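Local coordinates for protein yhhW (PDB 1TQ5) that has quercetin 2,3-dioxygenase activity in vitro, a metal-dependent opening of the flavonol by dioxygen that releases carbon monoxide, although its physiological role is unknown, at residues A[20-25]-A[42-47]; A[117-122]-A[158-163]. One frame throughout, in Å; residues are numbered along the deposited sequence.

Interaction 1: A[20-25]-A[42-47]; sequences SWHTFS and VINDDV
W21 and D45 face each other as an antiparallel hydrogen-bonded pair, W21 N giving to D45 O at 3.0 Å and D45 N to W21 O at 2.9 Å. On the same face of the sheet their CB atoms sit side by side, and the indole edge at CD1 lies near D45 O. The neighbouring pairs, S20 with D46 and H22 with N44, are non-hydrogen-bonded and put polar side chains on the other face. S20 OG, anti to its own backbone N (chi1 -175°), meets D46 OD1 in a very short bond of 2.5 Å. The N44 amide stands at the ND1 edge of the H22 imidazole. A leucine in place of N44 would probably put a hydrocarbon branch against the ND1 edge of H22 and leave it without its polar neighbour. Past the end of strand 20-22, T23 N still reaches I43 O at 3.0 Å, and then direct backbone pairing gives way to two bridging waters: one molecule accepts from F24 N at 2.9 Å and from I43 N, while another joins T23 OG1 to I43 O. T23 CG2 sits 3.7 Å above the centre of the F24 ring, whose edge lies near V42 CA. Farther out, R10 forms a salt bridge with D45 OD2 and H113 bonds to D45 OD1, while H12 stacks on W21. Both carboxylate oxygens of the buried D45 thus have partners, which probably offsets the cost of burying its charge.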
loop_
_atom_site.group_PDB
_atom_site.type_symbol
_atom_site.label_atom_id
_atom_site.label_comp_id
_atom_site.label_asym_id
_atom_site.label_seq_id
_atom_site.Cartn_x
_atom_site.Cartn_y
_atom_site.Cartn_z
ATOM N N SER A 20 4.083 14.457 1.305
ATOM C CA SER A 20 4.163 13.108 0.762
ATOM C C SER A 20 5.560 12.496 0.606
ATOM O O SER A 20 6.488 13.140 0.117
ATOM C CB SER A 20 3.440 13.107 -0.596
ATOM O OG SER A 20 3.348 11.812 -1.164
ATOM N N TRP A 21 5.703 11.246 1.037
ATOM C CA TRP A 21 6.963 10.527 0.888
ATOM C C TRP A 21 6.714 9.460 -0.173
ATOM O O TRP A 21 5.791 8.658 -0.051
ATOM C CB TRP A 21 7.395 9.891 2.211
ATOM C CG TRP A 21 7.733 10.919 3.240
ATOM C CD1 TRP A 21 6.855 11.635 4.009
ATOM C CD2 TRP A 21 9.038 11.419 3.550
ATOM N NE1 TRP A 21 7.536 12.551 4.777
ATOM C CE2 TRP A 21 8.877 12.440 4.516
ATOM C CE3 TRP A 21 10.330 11.107 3.105
ATOM C CZ2 TRP A 21 9.961 13.149 5.045
ATOM C CZ3 TRP A 21 11.409 11.815 3.632
ATOM C CH2 TRP A 21 11.215 12.823 4.592
ATOM N N HIS A 22 7.531 9.468 -1.221
ATOM C CA HIS A 22 7.383 8.518 -2.324
ATOM C C HIS A 22 8.359 7.367 -2.250
ATOM O O HIS A 22 9.577 7.575 -2.228
ATOM C CB HIS A 22 7.603 9.231 -3.658
ATOM C CG HIS A 22 6.736 10.432 -3.851
ATOM N ND1 HIS A 22 5.365 10.350 -3.943
ATOM C CD2 HIS A 22 7.046 11.746 -3.950
ATOM C CE1 HIS A 22 4.864 11.563 -4.088
ATOM N NE2 HIS A 22 5.863 12.428 -4.096
ATOM N N THR A 23 7.837 6.146 -2.239
ATOM C CA THR A 23 8.709 4.985 -2.195
ATOM C C THR A 23 9.353 4.743 -3.561
ATOM O O THR A 23 10.504 4.313 -3.637
ATOM C CB THR A 23 7.941 3.726 -1.773
ATOM O OG1 THR A 23 7.543 3.853 -0.400
ATOM C CG2 THR A 23 8.810 2.489 -1.939
ATOM N N PHE A 24 8.601 5.016 -4.629
ATOM C CA PHE A 24 9.077 4.826 -6.004
ATOM C C PHE A 24 8.929 6.117 -6.795
ATOM O O PHE A 24 8.191 7.024 -6.396
ATOM C CB PHE A 24 8.252 3.758 -6.739
ATOM C CG PHE A 24 8.189 2.434 -6.038
ATOM C CD1 PHE A 24 9.294 1.597 -6.002
ATOM C CD2 PHE A 24 7.023 2.034 -5.396
ATOM C CE1 PHE A 24 9.248 0.381 -5.337
ATOM C CE2 PHE A 24 6.964 0.820 -4.725
ATOM C CZ PHE A 24 8.082 -0.009 -4.695
ATOM N N SER A 25 9.623 6.179 -7.932
ATOM C CA SER A 25 9.555 7.335 -8.815
ATOM C C SER A 25 8.083 7.709 -8.966
ATOM O O SER A 25 7.244 6.858 -9.285
ATOM C CB SER A 25 10.137 6.988 -10.190
ATOM O OG SER A 25 11.448 6.468 -10.071
ATOM N N VAL A 42 3.317 2.274 -7.115
ATOM C CA VAL A 42 3.346 3.444 -6.242
ATOM C C VAL A 42 3.014 3.156 -4.772
ATOM O O VAL A 42 2.127 2.357 -4.465
ATOM C CB VAL A 42 2.334 4.507 -6.742
ATOM C CG1 VAL A 42 2.399 5.753 -5.879
ATOM C CG2 VAL A 42 2.604 4.854 -8.203
ATOM N N ILE A 43 3.761 3.799 -3.877
ATOM C CA ILE A 43 3.521 3.724 -2.437
ATOM C C ILE A 43 3.814 5.120 -1.931
ATOM O O ILE A 43 4.977 5.514 -1.762
ATOM C CB ILE A 43 4.445 2.742 -1.670
ATOM C CG1 ILE A 43 3.997 1.299 -1.879
ATOM C CG2 ILE A 43 4.359 3.030 -0.164
ATOM C CD1 ILE A 43 4.160 0.812 -3.270
ATOM N N ASN A 44 2.754 5.886 -1.725
ATOM C CA ASN A 44 2.902 7.230 -1.230
ATOM C C ASN A 44 2.384 7.295 0.197
ATOM O O ASN A 44 1.279 6.844 0.500
ATOM C CB ASN A 44 2.150 8.224 -2.117
ATOM C CG ASN A 44 2.813 8.417 -3.469
ATOM O OD1 ASN A 44 4.003 8.140 -3.629
ATOM N ND2 ASN A 44 2.050 8.906 -4.444
ATOM N N ASP A 45 3.225 7.833 1.066
ATOM C CA ASP A 45 2.926 8.000 2.481
ATOM C C ASP A 45 2.469 9.452 2.578
ATOM O O ASP A 45 3.302 10.355 2.650
ATOM C CB ASP A 45 4.217 7.788 3.275
ATOM C CG ASP A 45 3.999 7.772 4.772
ATOM O OD1 ASP A 45 3.132 8.530 5.263
ATOM O OD2 ASP A 45 4.720 7.010 5.458
ATOM N N ASP A 46 1.156 9.676 2.570
ATOM C CA ASP A 46 0.613 11.039 2.600
ATOM C C ASP A 46 -0.011 11.517 3.902
ATOM O O ASP A 46 -0.726 10.785 4.584
ATOM C CB ASP A 46 -0.448 11.232 1.504
ATOM C CG ASP A 46 0.045 10.844 0.123
ATOM O OD1 ASP A 46 1.250 11.002 -0.146
ATOM O OD2 ASP A 46 -0.787 10.396 -0.698
ATOM N N VAL A 47 0.247 12.777 4.219
ATOM C CA VAL A 47 -0.312 13.413 5.402
ATOM C C VAL A 47 -1.007 14.663 4.883
ATOM O O VAL A 47 -0.367 15.553 4.305
ATOM C CB VAL A 47 0.782 13.792 6.406
ATOM C CG1 VAL A 47 0.213 14.699 7.473
ATOM C CG2 VAL A 47 1.350 12.531 7.035
HETATM O O HOH W 1 6.319 5.727 1.085
HETATM O O HOH W 2 5.833 5.807 -4.798
#

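Interaction 2: A[117-122]-A[158-163]; sequences IWIMPE and QDMELY
Q158 meets M120 through its amide, NE2 donating to M120 O at 2.8 Å with an N-H...O angle of 157°. The oxygen lies close to the Q158 amide plane, although the donor is tilted from the carbonyl plane of M120. CG is anti to the backbone N, and a bend at chi2 (47°) then swings CD across toward the 117-122 chain. On the way, Q158 CG rests 3.9 Å from I119 CG2, so the apolar part of the glutamine packs while its tip bonds. Beyond it the side chain of E122 crosses the amide, with CB 3.4 Å from Q158 OE1 and the carboxylate and amide planes 22° apart. The same OE1 accepts from D159 N within its own segment, so both ends of the amide have a partner, which probably limits its rotation. D159 is the centre of an inverse gamma turn, closed by M160 N bonding to Q158 O at 2.6 Å, and R181 bonds to D159 O. M160, a selenomethionine here, bends at chi2 and chi3 and meets I119 tip to tip: its CE lies 3.4 Å from I119 CD1, a tight contact. F226 and L228 of strand 221-228 also pack on M160. A side-chain amide bonding to a main-chain carbonyl, backed by a small apolar contact, here joins the Pirin family region to the C-terminal cupin region. It forms part of the seam between the two similar, face-to-face domains that define a bicupin of the pirin family.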
loop_
_atom_site.group_PDB
_atom_site.type_symbol
_atom_site.label_atom_id
_atom_site.label_comp_id
_atom_site.label_asym_id
_atom_site.label_seq_id
_atom_site.Cartn_x
_atom_site.Cartn_y
_atom_site.Cartn_z
ATOM N N ILE A 117 -1.584 3.402 -2.508
ATOM C CA ILE A 117 -0.918 2.341 -3.260
ATOM C C ILE A 117 -1.480 2.140 -4.672
ATOM O O ILE A 117 -2.691 2.061 -4.850
ATOM C CB ILE A 117 -1.053 1.002 -2.504
ATOM C CG1 ILE A 117 -0.644 1.187 -1.034
ATOM C CG2 ILE A 117 -0.222 -0.072 -3.183
ATOM C CD1 ILE A 117 0.765 1.686 -0.842
ATOM N N TRP A 118 -0.599 2.043 -5.667
ATOM C CA TRP A 118 -1.023 1.820 -7.051
ATOM C C TRP A 118 -0.509 0.475 -7.540
ATOM O O TRP A 118 0.686 0.183 -7.450
ATOM C CB TRP A 118 -0.489 2.905 -7.988
ATOM C CG TRP A 118 -1.102 4.269 -7.820
ATOM C CD1 TRP A 118 -1.690 4.780 -6.695
ATOM C CD2 TRP A 118 -1.090 5.329 -8.781
ATOM N NE1 TRP A 118 -2.035 6.094 -6.896
ATOM C CE2 TRP A 118 -1.678 6.457 -8.167
ATOM C CE3 TRP A 118 -0.632 5.438 -10.100
ATOM C CZ2 TRP A 118 -1.821 7.683 -8.829
ATOM C CZ3 TRP A 118 -0.772 6.656 -10.758
ATOM C CH2 TRP A 118 -1.362 7.763 -10.119
ATOM N N ILE A 119 -1.418 -0.340 -8.061
ATOM C CA ILE A 119 -1.058 -1.653 -8.569
ATOM C C ILE A 119 -1.477 -1.785 -10.028
ATOM O O ILE A 119 -2.641 -1.586 -10.369
ATOM C CB ILE A 119 -1.726 -2.754 -7.730
ATOM C CG1 ILE A 119 -1.147 -2.723 -6.313
ATOM C CG2 ILE A 119 -1.505 -4.132 -8.374
ATOM C CD1 ILE A 119 -1.876 -3.610 -5.337
HETATM N N MSE A 120 -0.522 -2.102 -10.893
HETATM C CA MSE A 120 -0.829 -2.259 -12.308
HETATM C C MSE A 120 -1.728 -3.468 -12.521
HETATM O O MSE A 120 -1.415 -4.565 -12.078
HETATM C CB MSE A 120 0.447 -2.446 -13.129
HETATM C CG MSE A 120 0.161 -2.804 -14.577
HETATM SE SE MSE A 120 1.629 -3.091 -15.566
HETATM C CE MSE A 120 1.722 -1.532 -16.471
ATOM N N PRO A 121 -2.864 -3.279 -13.202
ATOM C CA PRO A 121 -3.754 -4.417 -13.433
ATOM C C PRO A 121 -3.182 -5.286 -14.549
ATOM O O PRO A 121 -2.679 -4.766 -15.545
ATOM C CB PRO A 121 -5.065 -3.745 -13.823
ATOM C CG PRO A 121 -4.593 -2.538 -14.587
ATOM C CD PRO A 121 -3.444 -2.032 -13.734
ATOM N N GLU A 122 -3.237 -6.601 -14.381
ATOM C CA GLU A 122 -2.709 -7.491 -15.406
ATOM C C GLU A 122 -3.622 -7.456 -16.621
ATOM O O GLU A 122 -3.218 -7.814 -17.729
ATOM C CB GLU A 122 -2.572 -8.918 -14.867
ATOM C CG GLU A 122 -3.856 -9.564 -14.383
ATOM C CD GLU A 122 -3.604 -10.923 -13.751
ATOM O OE1 GLU A 122 -2.975 -11.779 -14.411
ATOM O OE2 GLU A 122 -4.033 -11.138 -12.598
ATOM N N GLN A 158 -5.116 -8.385 -10.476
ATOM C CA GLN A 158 -3.703 -8.644 -10.691
ATOM C C GLN A 158 -3.346 -9.900 -9.912
ATOM O O GLN A 158 -3.916 -10.161 -8.852
ATOM C CB GLN A 158 -2.883 -7.437 -10.208
ATOM C CG GLN A 158 -1.369 -7.554 -10.337
ATOM C CD GLN A 158 -0.921 -8.072 -11.690
ATOM O OE1 GLN A 158 -0.886 -9.280 -11.920
ATOM N NE2 GLN A 158 -0.585 -7.161 -12.594
ATOM N N ASP A 159 -2.429 -10.692 -10.453
ATOM C CA ASP A 159 -2.002 -11.923 -9.796
ATOM C C ASP A 159 -1.156 -11.564 -8.578
ATOM O O ASP A 159 0.050 -11.809 -8.557
ATOM C CB ASP A 159 -1.173 -12.776 -10.763
ATOM C CG ASP A 159 -0.752 -14.104 -10.156
ATOM O OD1 ASP A 159 0.244 -14.690 -10.634
ATOM O OD2 ASP A 159 -1.424 -14.567 -9.209
HETATM N N MSE A 160 -1.785 -10.978 -7.566
HETATM C CA MSE A 160 -1.051 -10.592 -6.367
HETATM C C MSE A 160 -1.893 -10.679 -5.104
HETATM O O MSE A 160 -3.112 -10.543 -5.142
HETATM C CB MSE A 160 -0.514 -9.159 -6.517
HETATM C CG MSE A 160 -1.563 -8.055 -6.377
HETATM SE SE MSE A 160 -1.983 -7.651 -4.651
HETATM C CE MSE A 160 -0.600 -6.560 -4.244
ATOM N N GLU A 161 -1.221 -10.914 -3.983
ATOM C CA GLU A 161 -1.880 -10.984 -2.689
ATOM C C GLU A 161 -1.243 -9.953 -1.763
ATOM O O GLU A 161 -0.035 -9.721 -1.820
ATOM C CB GLU A 161 -1.716 -12.368 -2.069
ATOM C CG GLU A 161 -2.307 -13.500 -2.875
ATOM C CD GLU A 161 -2.219 -14.815 -2.134
ATOM O OE1 GLU A 161 -1.120 -15.131 -1.625
ATOM O OE2 GLU A 161 -3.239 -15.532 -2.061
ATOM N N LEU A 162 -2.060 -9.341 -0.916
ATOM C CA LEU A 162 -1.592 -8.351 0.044
ATOM C C LEU A 162 -2.091 -8.761 1.422
ATOM O O LEU A 162 -3.274 -9.039 1.610
ATOM C CB LEU A 162 -2.131 -6.954 -0.294
ATOM C CG LEU A 162 -1.851 -5.843 0.734
ATOM C CD1 LEU A 162 -0.342 -5.636 0.898
ATOM C CD2 LEU A 162 -2.523 -4.544 0.285
ATOM N N TYR A 163 -1.175 -8.809 2.379
ATOM C CA TYR A 163 -1.509 -9.176 3.745
ATOM C C TYR A 163 -1.155 -8.043 4.695
ATOM O O TYR A 163 -0.184 -7.316 4.472
ATOM C CB TYR A 163 -0.708 -10.401 4.184
ATOM C CG TYR A 163 -0.937 -11.655 3.382
ATOM C CD1 TYR A 163 -1.814 -12.640 3.833
ATOM C CD2 TYR A 163 -0.260 -11.872 2.183
ATOM C CE1 TYR A 163 -2.006 -13.813 3.113
ATOM C CE2 TYR A 163 -0.445 -13.039 1.454
ATOM C CZ TYR A 163 -1.319 -14.006 1.926
ATOM O OH TYR A 163 -1.510 -15.165 1.205
#

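The centres of interactions 1 and 2 lie about 17 Å apart, and the two come in series along the chain, the first closing before the second opens. Both reach one antiparallel sheet, interaction 2 through 117-122; in it strand 40-48 lies between strands 18-22 and 112-119. The join is direct: V42 O is 3.0 Å from W118 N, a probable hydrogen bond, and I43 CG1 packs on I117 CD1 at 3.4 Å. Interaction 1 therefore pairs strands within the N-terminal cupin, whereas interaction 2 joins the end of that sheet to the second domain, whose strand 161-167 lies in another sheet, by side-chain contacts. Strand pairing and domain contact are thus adjacent in the fold.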